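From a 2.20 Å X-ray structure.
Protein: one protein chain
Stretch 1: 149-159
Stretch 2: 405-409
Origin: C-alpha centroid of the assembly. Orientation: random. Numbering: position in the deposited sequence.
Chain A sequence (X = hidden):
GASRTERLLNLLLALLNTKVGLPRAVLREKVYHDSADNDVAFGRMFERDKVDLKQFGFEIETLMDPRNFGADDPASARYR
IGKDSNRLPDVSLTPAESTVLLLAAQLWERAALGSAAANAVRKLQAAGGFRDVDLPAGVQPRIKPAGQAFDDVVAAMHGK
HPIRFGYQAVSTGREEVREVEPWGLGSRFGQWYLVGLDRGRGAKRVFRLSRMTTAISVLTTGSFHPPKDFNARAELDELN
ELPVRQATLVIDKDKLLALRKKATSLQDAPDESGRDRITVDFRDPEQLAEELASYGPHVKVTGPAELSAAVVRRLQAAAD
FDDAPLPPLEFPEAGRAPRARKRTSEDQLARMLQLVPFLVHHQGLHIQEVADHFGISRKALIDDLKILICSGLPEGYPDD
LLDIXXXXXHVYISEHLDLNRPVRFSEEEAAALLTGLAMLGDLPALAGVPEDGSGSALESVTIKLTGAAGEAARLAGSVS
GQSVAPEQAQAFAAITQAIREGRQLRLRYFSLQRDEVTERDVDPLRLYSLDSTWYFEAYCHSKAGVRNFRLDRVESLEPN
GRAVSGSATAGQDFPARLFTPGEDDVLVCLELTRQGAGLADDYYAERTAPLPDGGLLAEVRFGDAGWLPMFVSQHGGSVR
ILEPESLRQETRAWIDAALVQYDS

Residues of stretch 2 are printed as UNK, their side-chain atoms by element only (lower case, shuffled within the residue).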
ATOM      1  N   ALA A 149      14.448  -2.946 -12.290  1.00 49.99           N
ATOM      2  CA  ALA A 149      14.195  -2.550 -13.677  1.00 52.05           C
ATOM      3  C   ALA A 149      13.809  -1.089 -13.752  1.00 55.54           C
ATOM      4  O   ALA A 149      14.225  -0.347 -14.670  1.00 54.07           O
ATOM      5  CB  ALA A 149      13.090  -3.419 -14.281  1.00 46.66           C
ATOM      6  N   PHE A 150      13.038  -0.646 -12.769  1.00 54.78           N
ATOM      7  CA  PHE A 150      12.731   0.764 -12.679  1.00 51.10           C
ATOM      8  C   PHE A 150      13.990   1.575 -12.476  1.00 48.69           C
ATOM      9  O   PHE A 150      14.168   2.621 -13.120  1.00 50.35           O
ATOM     10  CB  PHE A 150      11.760   1.025 -11.541  1.00 51.02           C
ATOM     11  CG  PHE A 150      10.751   2.052 -11.864  1.00 47.86           C
ATOM     12  CD1 PHE A 150      11.010   3.368 -11.628  1.00 47.35           C
ATOM     13  CD2 PHE A 150       9.530   1.679 -12.408  1.00 51.23           C
ATOM     14  CE1 PHE A 150      10.078   4.329 -11.954  1.00 46.17           C
ATOM     15  CE2 PHE A 150       8.570   2.617 -12.730  1.00 51.44           C
ATOM     16  CZ  PHE A 150       8.858   3.955 -12.504  1.00 48.36           C
ATOM     17  N   ASP A 151      14.811   1.188 -11.473  1.00 43.67           N
ATOM     18  CA  ASP A 151      16.050   1.912 -11.236  1.00 44.49           C
ATOM     19  C   ASP A 151      16.928   1.941 -12.489  1.00 40.50           C
ATOM     20  O   ASP A 151      17.590   2.947 -12.748  1.00 42.42           O
ATOM     21  CB  ASP A 151      16.852   1.328 -10.075  1.00 43.62           C
ATOM     22  CG  ASP A 151      16.159   1.520  -8.679  1.00 54.69           C
ATOM     23  OD1 ASP A 151      15.181   2.300  -8.539  1.00 56.00           O
ATOM     24  OD2 ASP A 151      16.644   0.899  -7.696  1.00 59.04           O
ATOM     25  N   ASP A 152      16.934   0.856 -13.270  1.00 38.47           N
ATOM     26  CA  ASP A 152      17.862   0.777 -14.404  1.00 43.26           C
ATOM     27  C   ASP A 152      17.425   1.679 -15.549  1.00 40.70           C
ATOM     28  O   ASP A 152      18.250   2.411 -16.116  1.00 40.65           O
ATOM     29  CB  ASP A 152      17.997  -0.666 -14.883  1.00 43.32           C
ATOM     30  CG  ASP A 152      18.759  -1.500 -13.909  1.00 47.34           C
ATOM     31  OD1 ASP A 152      19.683  -0.971 -13.217  1.00 50.78           O
ATOM     32  OD2 ASP A 152      18.490  -2.702 -13.892  1.00 49.99           O
ATOM     33  N   VAL A 153      16.119   1.708 -15.838  1.00 39.67           N
ATOM     34  CA  VAL A 153      15.614   2.614 -16.870  1.00 37.36           C
ATOM     35  C   VAL A 153      15.840   4.060 -16.456  1.00 39.62           C
ATOM     36  O   VAL A 153      16.293   4.878 -17.252  1.00 40.43           O
ATOM     37  CB  VAL A 153      14.127   2.332 -17.162  1.00 33.61           C
ATOM     38  CG1 VAL A 153      13.542   3.450 -18.070  1.00 37.95           C
ATOM     39  CG2 VAL A 153      14.028   1.018 -17.922  1.00 34.35           C
ATOM     40  N   VAL A 154      15.519   4.391 -15.199  1.00 38.87           N
ATOM     41  CA  VAL A 154      15.729   5.747 -14.688  1.00 33.76           C
ATOM     42  C   VAL A 154      17.222   6.114 -14.764  1.00 33.27           C
ATOM     43  O   VAL A 154      17.577   7.256 -15.066  1.00 36.02           O
ATOM     44  CB  VAL A 154      15.215   5.860 -13.220  1.00 37.22           C
ATOM     45  CG1 VAL A 154      15.708   7.094 -12.553  1.00 34.18           C
ATOM     46  CG2 VAL A 154      13.661   5.892 -13.177  1.00 37.40           C
ATOM     47  N   ALA A 155      18.099   5.173 -14.408  1.00 33.84           N
ATOM     48  CA  ALA A 155      19.543   5.418 -14.459  1.00 38.76           C
ATOM     49  C   ALA A 155      20.003   5.572 -15.903  1.00 38.81           C
ATOM     50  O   ALA A 155      20.754   6.482 -16.219  1.00 40.39           O
ATOM     51  CB  ALA A 155      20.321   4.255 -13.753  1.00 39.11           C
ATOM     52  N   ALA A 156      19.481   4.741 -16.800  1.00 36.17           N
ATOM     53  CA  ALA A 156      19.830   4.856 -18.211  1.00 37.37           C
ATOM     54  C   ALA A 156      19.463   6.240 -18.757  1.00 38.46           C
ATOM     55  O   ALA A 156      20.247   6.877 -19.472  1.00 39.45           O
ATOM     56  CB  ALA A 156      19.109   3.744 -18.976  1.00 34.56           C
HETATM   57  N   MSE A 157      18.273   6.722 -18.431  1.00 33.61           N
HETATM   58  CA  MSE A 157      17.856   8.024 -18.966  1.00 33.48           C
HETATM   59  C   MSE A 157      18.665   9.132 -18.351  1.00 35.10           C
HETATM   60  O   MSE A 157      18.970  10.095 -19.027  1.00 38.68           O
HETATM   61  CB  MSE A 157      16.341   8.305 -18.692  1.00 33.41           C
HETATM   62  CG  MSE A 157      15.414   7.226 -19.139  1.00 35.88           C
HETATM   63 SE   MSE A 157      13.449   7.814 -19.093  1.00 47.43          SE
HETATM   64  CE  MSE A 157      13.208   7.556 -17.140  1.00 41.30           C
ATOM     65  N   HIS A 158      18.945   9.025 -17.040  1.00 35.23           N
ATOM     66  CA  HIS A 158      19.730  10.063 -16.385  1.00 37.26           C
ATOM     67  C   HIS A 158      21.128  10.130 -16.986  1.00 39.88           C
ATOM     68  O   HIS A 158      21.647  11.224 -17.238  1.00 40.29           O
ATOM     69  CB  HIS A 158      19.828   9.838 -14.862  1.00 39.92           C
ATOM     70  CG  HIS A 158      20.518  10.958 -14.128  1.00 40.01           C
ATOM     71  ND1 HIS A 158      21.557  10.753 -13.227  1.00 46.60           N
ATOM     72  CD2 HIS A 158      20.313  12.297 -14.156  1.00 42.69           C
ATOM     73  CE1 HIS A 158      21.974  11.921 -12.758  1.00 36.59           C
ATOM     74  NE2 HIS A 158      21.246  12.877 -13.314  1.00 44.42           N
ATOM     75  N   GLY A 159      21.733   8.980 -17.250  1.00 37.72           N
ATOM     76  CA  GLY A 159      23.069   9.003 -17.823  1.00 37.00           C
ATOM     77  C   GLY A 159      23.094   8.999 -19.352  1.00 37.18           C
ATOM     78  O   GLY A 159      24.178   8.926 -19.943  1.00 36.07           O
ATOM     79  N   UNK A 405       3.149   9.272 -16.244  1.00 47.48           N
ATOM     80  CA  UNK A 405       4.280   9.392 -17.168  1.00 47.44           C
ATOM     81  C   UNK A 405       5.536   9.745 -16.353  1.00 43.74           C
ATOM     82  O   UNK A 405       5.533  10.692 -15.553  1.00 39.97           O
ATOM     83  n   UNK A 405       1.376  11.242 -17.812  1.00 66.53           N
ATOM     84  c   UNK A 405       1.670  10.296 -18.712  1.00 66.67           C
ATOM     85  c   UNK A 405       3.086  10.274 -19.286  1.00 62.01           C
ATOM     86  o   UNK A 405       0.859   9.481 -19.082  1.00 73.06           O
ATOM     87  c   UNK A 405       4.126  10.496 -18.224  1.00 50.63           C
ATOM     88  N   UNK A 406       6.624   9.059 -16.636  1.00 39.21           N
ATOM     89  CA  UNK A 406       7.902   9.324 -15.970  1.00 38.38           C
ATOM     90  C   UNK A 406       8.981   9.391 -17.036  1.00 36.88           C
ATOM     91  O   UNK A 406       9.456   8.351 -17.501  1.00 38.69           O
ATOM     92  c   UNK A 406       8.201   8.245 -14.963  1.00 38.47           C
ATOM     93  c   UNK A 406       9.385   8.498 -14.106  1.00 41.20           C
ATOM     94  c   UNK A 406      10.823   8.514 -12.311  1.00 43.37           C
ATOM     95  n   UNK A 406      11.430   9.118 -13.378  1.00 43.53           N
ATOM     96  c   UNK A 406      10.581   9.094 -14.459  1.00 41.03           C
ATOM     97  c   UNK A 406       8.657   7.524 -11.804  1.00 38.03           C
ATOM     98  c   UNK A 406      11.278   8.326 -11.014  1.00 40.31           C
ATOM     99  c   UNK A 406       9.514   8.127 -12.729  1.00 42.12           C
ATOM    100  c   UNK A 406      10.415   7.734 -10.115  1.00 39.16           C
ATOM    101  c   UNK A 406       9.130   7.310 -10.492  1.00 38.68           C
ATOM    102  N   UNK A 407       9.352  10.612 -17.426  1.00 38.28           N
ATOM    103  CA  UNK A 407      10.473  10.864 -18.337  1.00 39.78           C
ATOM    104  C   UNK A 407      11.728  11.221 -17.545  1.00 38.11           C
ATOM    105  O   UNK A 407      11.723  11.238 -16.313  1.00 42.72           O
ATOM    106  c   UNK A 407      10.125  12.000 -19.284  1.00 43.05           C
ATOM    107  o   UNK A 407       7.393  13.092 -21.337  1.00 69.89           O
ATOM    108  o   UNK A 407       9.404  13.884 -21.220  1.00 68.51           O
ATOM    109  c   UNK A 407       8.893  11.795 -20.076  1.00 56.84           C
ATOM    110  c   UNK A 407       8.540  13.025 -20.923  1.00 64.70           C
ATOM    111  N   UNK A 408      12.828  11.498 -18.258  1.00 40.35           N
ATOM    112  CA  UNK A 408      14.095  11.853 -17.599  1.00 42.06           C
ATOM    113  C   UNK A 408      13.895  13.051 -16.690  1.00 41.01           C
ATOM    114  O   UNK A 408      13.598  14.146 -17.161  1.00 38.47           O
ATOM    115  n   UNK A 408      17.484  13.122 -18.444  1.00 38.50           N
ATOM    116  c   UNK A 408      15.204  12.177 -18.627  1.00 40.67           C
ATOM    117  o   UNK A 408      16.854  11.526 -17.001  1.00 38.77           O
ATOM    118  c   UNK A 408      16.602  12.257 -17.951  1.00 40.69           C
ATOM    119  N   UNK A 409      14.074  12.867 -15.393  1.00 43.19           N
ATOM    120  CA  UNK A 409      13.963  14.010 -14.473  1.00 51.18           C
ATOM    121  C   UNK A 409      12.537  14.624 -14.433  1.00 42.98           C
ATOM    122  O   UNK A 409      12.364  15.778 -14.009  1.00 40.23           O
ATOM    123  o   UNK A 409      15.503  15.756 -12.514  1.00 60.39           O
ATOM    124  o   UNK A 409      14.894  17.394 -13.815  1.00 60.48           O
ATOM    125  c   UNK A 409      15.145  16.179 -13.635  1.00 58.63           C
ATOM    126  c   UNK A 409      14.990  15.130 -14.801  1.00 57.80           C
TER
HETATM  127  O   HOH W   1      16.240   9.694 -15.314  1.00 33.89           O
HETATM  128  O   HOH W   2      20.188  13.470 -17.727  1.00 49.33           O

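Stretch 1 is helical, and its backbone repeats the i to i+4 pattern, as in Val 154 N to Phe 150 O at 3.0 Å. Along it, Phe 150, Val 154, Met 157 and His 158 meet the second stretch.

Position 405 carries three carbons in a row, the last bearing one oxygen and one nitrogen: a chain ending in an amide. It lies out of reach of the helix. The residue is Gln 405, and its buried amide oxygen is satisfied by a hydrogen bond elsewhere in the structure.

At position 406 a single carbon leads to fused five- and six-membered rings holding eight carbons and one nitrogen, and these rings lie against Phe 150, Val 154 and Met 157. That indole identifies Trp 406. Its CB points toward the helix, and the wide ring system spans nearly two helical turns, from Phe 150 to Met 157. Phe 150 CE1 comes within 3.5 Å of Trp 406 CZ3, over one face of the indole; the ring planes meet at 72° and the centroid of the phenyl ring lies 5.0 Å from that of the six-membered ring, an edge-to-face pair. Farther along the helix, Val 154 CG2 is 4.0 Å from Trp 406 CE2, and Met 157 CE is 4.1 Å from Trp 406 CD1. A broad, flat, mostly apolar group suits such a place.

Position 407 has three carbons, the third carrying two oxygens. Its CB points away from the helix, while its backbone C lies 4.0 Å from Met 157 CE. The residue is Glu 407, whose carboxylate bonds elsewhere in the structure. A charged chain fits here because it need not enter the apolar contact.

Position 408 shows two carbons, the second with one oxygen and one nitrogen, and this short amide comes close to Met 157 and His 158. It is Asn 408. Its OD1 lies 3.3 Å from Met 157 O, but two acceptors cannot bond directly. Two waters instead link the amide to other carbonyls of the helix. Water 1 donates to both Asn 408 OD1 (2.6 Å) and Val 154 O (2.8 Å); water 2 accepts from Asn 408 ND2 (2.8 Å) and donates to His 158 O (2.7 Å). An amide offers both an acceptor and a donor, and each is used.

Position 409 has two carbons, the second bearing two oxygens, and touches nothing on the helix. It is Asp 409, with OD1 hydrogen-bonded elsewhere in the structure. Its phi is positive (64°), which Asp tolerates better than most non-glycine residues, and a charged group suits this partly exposed position.

The contact therefore works in two parts. Apolar packing around Trp 406 joins strand to helix, and beyond it two waters link Asn 408 to helix carbonyls, with no direct hydrogen bond between the stretches.

Stretch 2, residues 405-409: QWEND
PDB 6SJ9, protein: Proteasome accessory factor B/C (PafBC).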